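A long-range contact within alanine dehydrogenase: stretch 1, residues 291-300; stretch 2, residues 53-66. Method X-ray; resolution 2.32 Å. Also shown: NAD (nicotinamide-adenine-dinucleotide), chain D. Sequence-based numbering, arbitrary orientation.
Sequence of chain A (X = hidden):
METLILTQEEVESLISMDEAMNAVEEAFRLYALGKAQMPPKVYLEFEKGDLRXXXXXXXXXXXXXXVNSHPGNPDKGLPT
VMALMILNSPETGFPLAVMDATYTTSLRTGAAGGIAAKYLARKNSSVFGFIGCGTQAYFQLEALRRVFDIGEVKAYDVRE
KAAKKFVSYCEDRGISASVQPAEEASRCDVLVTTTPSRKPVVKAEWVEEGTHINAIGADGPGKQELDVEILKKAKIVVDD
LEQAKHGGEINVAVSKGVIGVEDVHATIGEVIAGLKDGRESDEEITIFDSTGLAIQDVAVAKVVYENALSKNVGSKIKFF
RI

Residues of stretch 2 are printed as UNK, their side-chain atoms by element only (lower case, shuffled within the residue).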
# COMPACT_ATOMS: atom_id res chain seq x y z
N THR A 291 16.43 -5.58 6.41
CA THR A 291 15.02 -5.93 6.38
C THR A 291 14.35 -5.69 5.03
O THR A 291 13.28 -6.25 4.80
CB THR A 291 14.18 -5.16 7.46
OG1 THR A 291 14.20 -3.74 7.19
CG2 THR A 291 14.75 -5.39 8.86
N GLY A 292 14.96 -4.89 4.16
CA GLY A 292 14.36 -4.58 2.85
C GLY A 292 13.50 -3.31 2.96
O GLY A 292 12.47 -3.30 3.65
N LEU A 293 13.90 -2.24 2.28
CA LEU A 293 13.15 -0.99 2.39
C LEU A 293 12.49 -0.55 1.09
O LEU A 293 13.04 -0.76 0.01
CB LEU A 293 14.09 0.11 2.87
CG LEU A 293 15.22 -0.22 3.86
CD1 LEU A 293 16.09 1.04 4.06
CD2 LEU A 293 14.68 -0.70 5.17
N ALA A 294 11.32 0.07 1.17
CA ALA A 294 10.64 0.52 -0.05
C ALA A 294 11.54 1.47 -0.87
O ALA A 294 11.50 1.46 -2.09
CB ALA A 294 9.28 1.19 0.27
N ILE A 295 12.37 2.28 -0.22
CA ILE A 295 13.21 3.17 -1.02
C ILE A 295 14.13 2.38 -1.96
O ILE A 295 14.45 2.87 -3.03
CB ILE A 295 14.02 4.18 -0.16
CG1 ILE A 295 14.91 3.45 0.86
CG2 ILE A 295 13.08 5.13 0.53
CD1 ILE A 295 15.96 4.32 1.52
N GLN A 296 14.50 1.16 -1.59
CA GLN A 296 15.36 0.32 -2.45
C GLN A 296 14.56 -0.18 -3.67
O GLN A 296 15.08 -0.22 -4.80
CB GLN A 296 15.97 -0.89 -1.69
CG GLN A 296 16.85 -0.50 -0.48
CD GLN A 296 17.25 -1.67 0.47
OE1 GLN A 296 16.41 -2.42 0.95
NE2 GLN A 296 18.54 -1.77 0.77
N ASP A 297 13.30 -0.54 -3.46
CA ASP A 297 12.47 -1.04 -4.56
C ASP A 297 12.15 0.11 -5.55
O ASP A 297 12.21 -0.08 -6.75
CB ASP A 297 11.18 -1.66 -4.00
CG ASP A 297 11.46 -2.82 -3.08
OD1 ASP A 297 12.23 -3.70 -3.50
OD2 ASP A 297 10.92 -2.88 -1.94
N VAL A 298 11.84 1.30 -5.06
CA VAL A 298 11.57 2.41 -5.99
C VAL A 298 12.83 2.85 -6.76
O VAL A 298 12.80 2.98 -8.00
CB VAL A 298 10.95 3.63 -5.27
CG1 VAL A 298 10.73 4.77 -6.28
CG2 VAL A 298 9.60 3.23 -4.65
N ALA A 299 13.94 3.03 -6.04
CA ALA A 299 15.21 3.42 -6.66
C ALA A 299 15.52 2.46 -7.80
O ALA A 299 15.75 2.84 -8.95
CB ALA A 299 16.35 3.37 -5.63
N VAL A 300 15.48 1.18 -7.47
CA VAL A 300 15.76 0.19 -8.46
C VAL A 300 14.70 0.13 -9.58
O VAL A 300 15.04 -0.13 -10.72
CB VAL A 300 15.91 -1.19 -7.79
CG1 VAL A 300 15.35 -2.25 -8.68
CG2 VAL A 300 17.40 -1.46 -7.52
N UNK A 53 2.55 -3.94 1.70
CA UNK A 53 2.56 -2.77 0.83
C UNK A 53 3.80 -1.97 1.24
O UNK A 53 3.98 -1.66 2.43
c UNK A 53 1.33 -1.95 1.06
N UNK A 54 4.62 -1.62 0.26
CA UNK A 54 5.84 -0.88 0.57
C UNK A 54 5.95 0.35 -0.34
O UNK A 54 6.55 0.27 -1.40
s UNK A 54 8.37 -4.25 0.95
c UNK A 54 7.00 -3.10 1.19
c UNK A 54 9.79 -3.14 1.13
c UNK A 54 7.06 -1.80 0.37
N UNK A 55 5.37 1.49 0.06
CA UNK A 55 5.44 2.71 -0.78
C UNK A 55 6.64 3.58 -0.46
O UNK A 55 7.11 3.58 0.65
c UNK A 55 4.40 1.67 1.15
c UNK A 55 4.13 3.43 -0.45
c UNK A 55 3.99 3.13 1.00
N UNK A 56 7.12 4.32 -1.45
CA UNK A 56 8.26 5.22 -1.25
C UNK A 56 8.39 6.28 -2.33
O UNK A 56 7.95 6.10 -3.45
c UNK A 56 9.56 4.41 -1.18
N UNK A 57 9.02 7.39 -1.98
CA UNK A 57 9.24 8.48 -2.90
C UNK A 57 10.68 8.99 -2.78
O UNK A 57 11.13 9.32 -1.65
c UNK A 57 9.00 11.10 -4.55
c UNK A 57 8.46 13.04 -3.70
c UNK A 57 8.27 9.61 -2.55
n UNK A 57 8.97 12.45 -4.76
c UNK A 57 8.49 10.87 -3.32
n UNK A 57 8.17 12.11 -2.81
N UNK A 58 11.39 9.04 -3.91
CA UNK A 58 12.76 9.57 -3.98
C UNK A 58 13.28 9.51 -5.41
O UNK A 58 12.67 8.89 -6.29
c UNK A 58 14.26 7.51 -3.70
c UNK A 58 13.73 8.81 -3.08
c UNK A 58 15.44 6.93 -2.88
c UNK A 58 13.10 6.53 -3.78
N UNK A 59 14.41 10.17 -5.65
CA UNK A 59 15.03 10.17 -6.96
C UNK A 59 14.06 10.57 -8.06
O UNK A 59 14.25 10.21 -9.21
c UNK A 59 16.48 8.25 -6.17
c UNK A 59 15.59 8.78 -7.27
c UNK A 59 18.59 6.57 -5.72
s UNK A 59 17.01 6.60 -6.52
N UNK A 60 13.02 11.30 -7.70
CA UNK A 60 12.09 11.77 -8.69
C UNK A 60 10.92 10.88 -9.04
O UNK A 60 10.13 11.22 -9.93
N UNK A 61 10.80 9.74 -8.37
CA UNK A 61 9.67 8.84 -8.62
C UNK A 61 8.95 8.47 -7.36
O UNK A 61 9.41 8.71 -6.24
c UNK A 61 10.60 7.72 -10.68
o UNK A 61 12.02 7.97 -14.59
c UNK A 61 11.84 8.28 -10.95
c UNK A 61 10.12 7.55 -9.28
c UNK A 61 9.82 7.28 -11.75
c UNK A 61 10.27 7.39 -13.07
c UNK A 61 12.30 8.40 -12.25
c UNK A 61 11.52 7.94 -13.31
N UNK A 62 7.78 7.88 -7.54
CA UNK A 62 7.02 7.41 -6.40
C UNK A 62 6.55 6.06 -6.86
O UNK A 62 6.47 5.81 -8.07
c UNK A 62 5.85 8.34 -6.10
N UNK A 63 6.29 5.16 -5.93
CA UNK A 63 5.81 3.83 -6.30
C UNK A 63 5.37 3.01 -5.12
O UNK A 63 5.64 3.37 -3.97
N UNK A 64 4.69 1.91 -5.38
CA UNK A 64 4.26 1.04 -4.30
C UNK A 64 4.53 -0.41 -4.66
O UNK A 64 4.10 -0.86 -5.71
c UNK A 64 2.76 1.21 -4.00
c UNK A 64 1.42 0.90 -1.91
c UNK A 64 1.72 -1.04 -3.43
c UNK A 64 2.36 0.23 -2.86
N UNK A 65 5.23 -1.15 -3.80
CA UNK A 65 5.47 -2.55 -4.08
C UNK A 65 4.47 -3.32 -3.20
O UNK A 65 4.26 -2.97 -2.03
c UNK A 65 6.91 -2.98 -3.72
c UNK A 65 8.77 -5.24 -2.49
n UNK A 65 10.13 -5.71 -2.20
c UNK A 65 8.69 -4.79 -3.97
c UNK A 65 7.29 -4.32 -4.35
N UNK A 66 3.85 -4.33 -3.80
CA UNK A 66 2.85 -5.18 -3.13
C UNK A 66 3.36 -6.63 -3.28
O UNK A 66 3.27 -7.21 -4.35
c UNK A 66 0.26 -4.99 -0.71
c UNK A 66 -1.43 -6.26 -1.90
c UNK A 66 1.50 -4.94 -3.80
c UNK A 66 -0.59 -6.35 -3.96
c UNK A 66 0.31 -5.63 -3.25
c UNK A 66 -0.20 -5.56 -1.91
c UNK A 66 -0.52 -5.11 0.45
c UNK A 66 -1.75 -5.82 0.42
n UNK A 66 -1.64 -6.72 -3.17
c UNK A 66 -2.23 -6.39 -0.73
PA NAD D . 15.40 -20.01 -0.06
O1A NAD D . 14.38 -20.90 0.55
O2A NAD D . 15.77 -20.19 -1.54
O5B NAD D . 16.86 -19.86 0.71
C5B NAD D . 17.04 -20.23 2.14
C4B NAD D . 18.09 -21.36 2.18
O4B NAD D . 18.25 -21.62 3.65
C3B NAD D . 17.66 -22.80 1.62
O3B NAD D . 18.62 -23.28 0.60
C2B NAD D . 17.56 -23.72 2.86
O2B NAD D . 17.75 -25.08 2.71
C1B NAD D . 18.53 -22.99 3.83
N9A NAD D . 18.22 -23.19 5.22
C8A NAD D . 17.03 -23.25 5.90
N7A NAD D . 17.17 -23.44 7.20
C5A NAD D . 18.47 -23.50 7.45
C6A NAD D . 19.22 -23.68 8.70
N6A NAD D . 18.62 -23.84 9.85
N1A NAD D . 20.60 -23.68 8.55
C2A NAD D . 21.24 -23.53 7.36
N3A NAD D . 20.56 -23.36 6.14
C4A NAD D . 19.17 -23.34 6.24
O3 NAD D . 15.20 -18.37 0.13
PN NAD D . 16.01 -16.97 -0.40
O1N NAD D . 17.31 -17.42 -1.02
O2N NAD D . 15.03 -16.09 -1.14
O5D NAD D . 16.34 -16.33 1.12
C5D NAD D . 15.05 -16.46 2.01
C4D NAD D . 15.18 -15.73 3.31
O4D NAD D . 15.54 -14.28 2.98
C3D NAD D . 13.87 -15.63 4.15
O3D NAD D . 14.13 -15.44 5.56
C2D NAD D . 13.22 -14.40 3.49
O2D NAD D . 12.04 -13.98 4.09
C1D NAD D . 14.46 -13.39 3.48
N1N NAD D . 14.52 -12.27 2.48
C2N NAD D . 14.82 -10.98 3.11
C3N NAD D . 15.08 -9.92 2.17
C7N NAD D . 15.40 -8.48 2.89
O7N NAD D . 15.19 -7.42 2.22
N7N NAD D . 15.90 -8.49 4.17
C4N NAD D . 15.09 -10.03 0.76
C5N NAD D . 14.79 -11.36 0.28
C6N NAD D . 14.51 -12.45 1.12

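Position 53 carries one side-chain carbon, out of reach of stretch 1; a lone CB identifies Ala53. Position 54 has an unbranched chain of two carbons, a sulfur and a terminal carbon; that terminal carbon lies 3.7 Å from Gly292 O and 3.3 Å from Asp297 OD2, while CB is 3.7 Å from Ala294 CB. The pattern is that of Met54. At position 55 three carbons close a ring onto the backbone N, which defines Pro55; its CA-to-CB bond points away, yet its O approaches Ala294 CB to 3.3 Å.

Position 56 again shows a single carbon, CB, 3.5 Å from Ala294 CB and 3.7 Å from Val298 CG2: Ala56. Position 57 has one carbon leading to a five-membered ring of three carbons and two nitrogens, hence His57, whose CA-to-CB bond points away from stretch 1. Position 58 has four carbons forked at the second; one branch carbon packs 3.9 Å from Val298 CG1 and the other is 4.1 Å from Ile295 CB. This branching gives Leu58.

Position 59 repeats the unbranched two-carbon, sulfur, carbon pattern; its sulfur is 3.4 Å from Ala299 CB. This is Met59. Position 60 has no side-chain atoms, and its phi/psi of 89/2° would jam a CB against the preceding carbonyl O, as expected for Gly60 in a type I' turn. Position 61 bears one carbon and a six-carbon ring carrying oxygen, with CB 4.1 Å from Val298 CG1 although the end of the side chain leads away: Tyr61.

Position 62 has one carbon, its CA-to-CB bond pointing away: Ala62. Position 63 has none, so it is Gly63; an ideal CB there would lie 3.6 Å from Val298 CG2. Position 64 has four carbons forked at the second, its CA-to-CB bond pointing away from stretch 1: Leu64. Position 65 runs through four carbons to a nitrogen 2.9 Å from Asp297 OD2, the signature of Lys65. Position 66 holds one carbon, then fused five- and six-membered rings of eight carbons and one nitrogen: Trp66, beyond reach of stretch 1.

The contact sets helix 294-300 against a hairpin whose strands are paired by backbone hydrogen bonds. The helix axis approaches strand 53-58 to 7.0 Å at 62°; here Ala294 and Ala56 meet through their CB atoms. Val298, with the largest covered area, 94 Å², fits among Ala56, Leu58, Tyr61 and Gly63. The salt bridge from Lys65 NZ to Asp297 OD2, with a weak hydrogen bond, pairs opposite charges within this buried, mostly apolar interface.

Stretch 2 53-66: AMPAHLMGYAGLKW
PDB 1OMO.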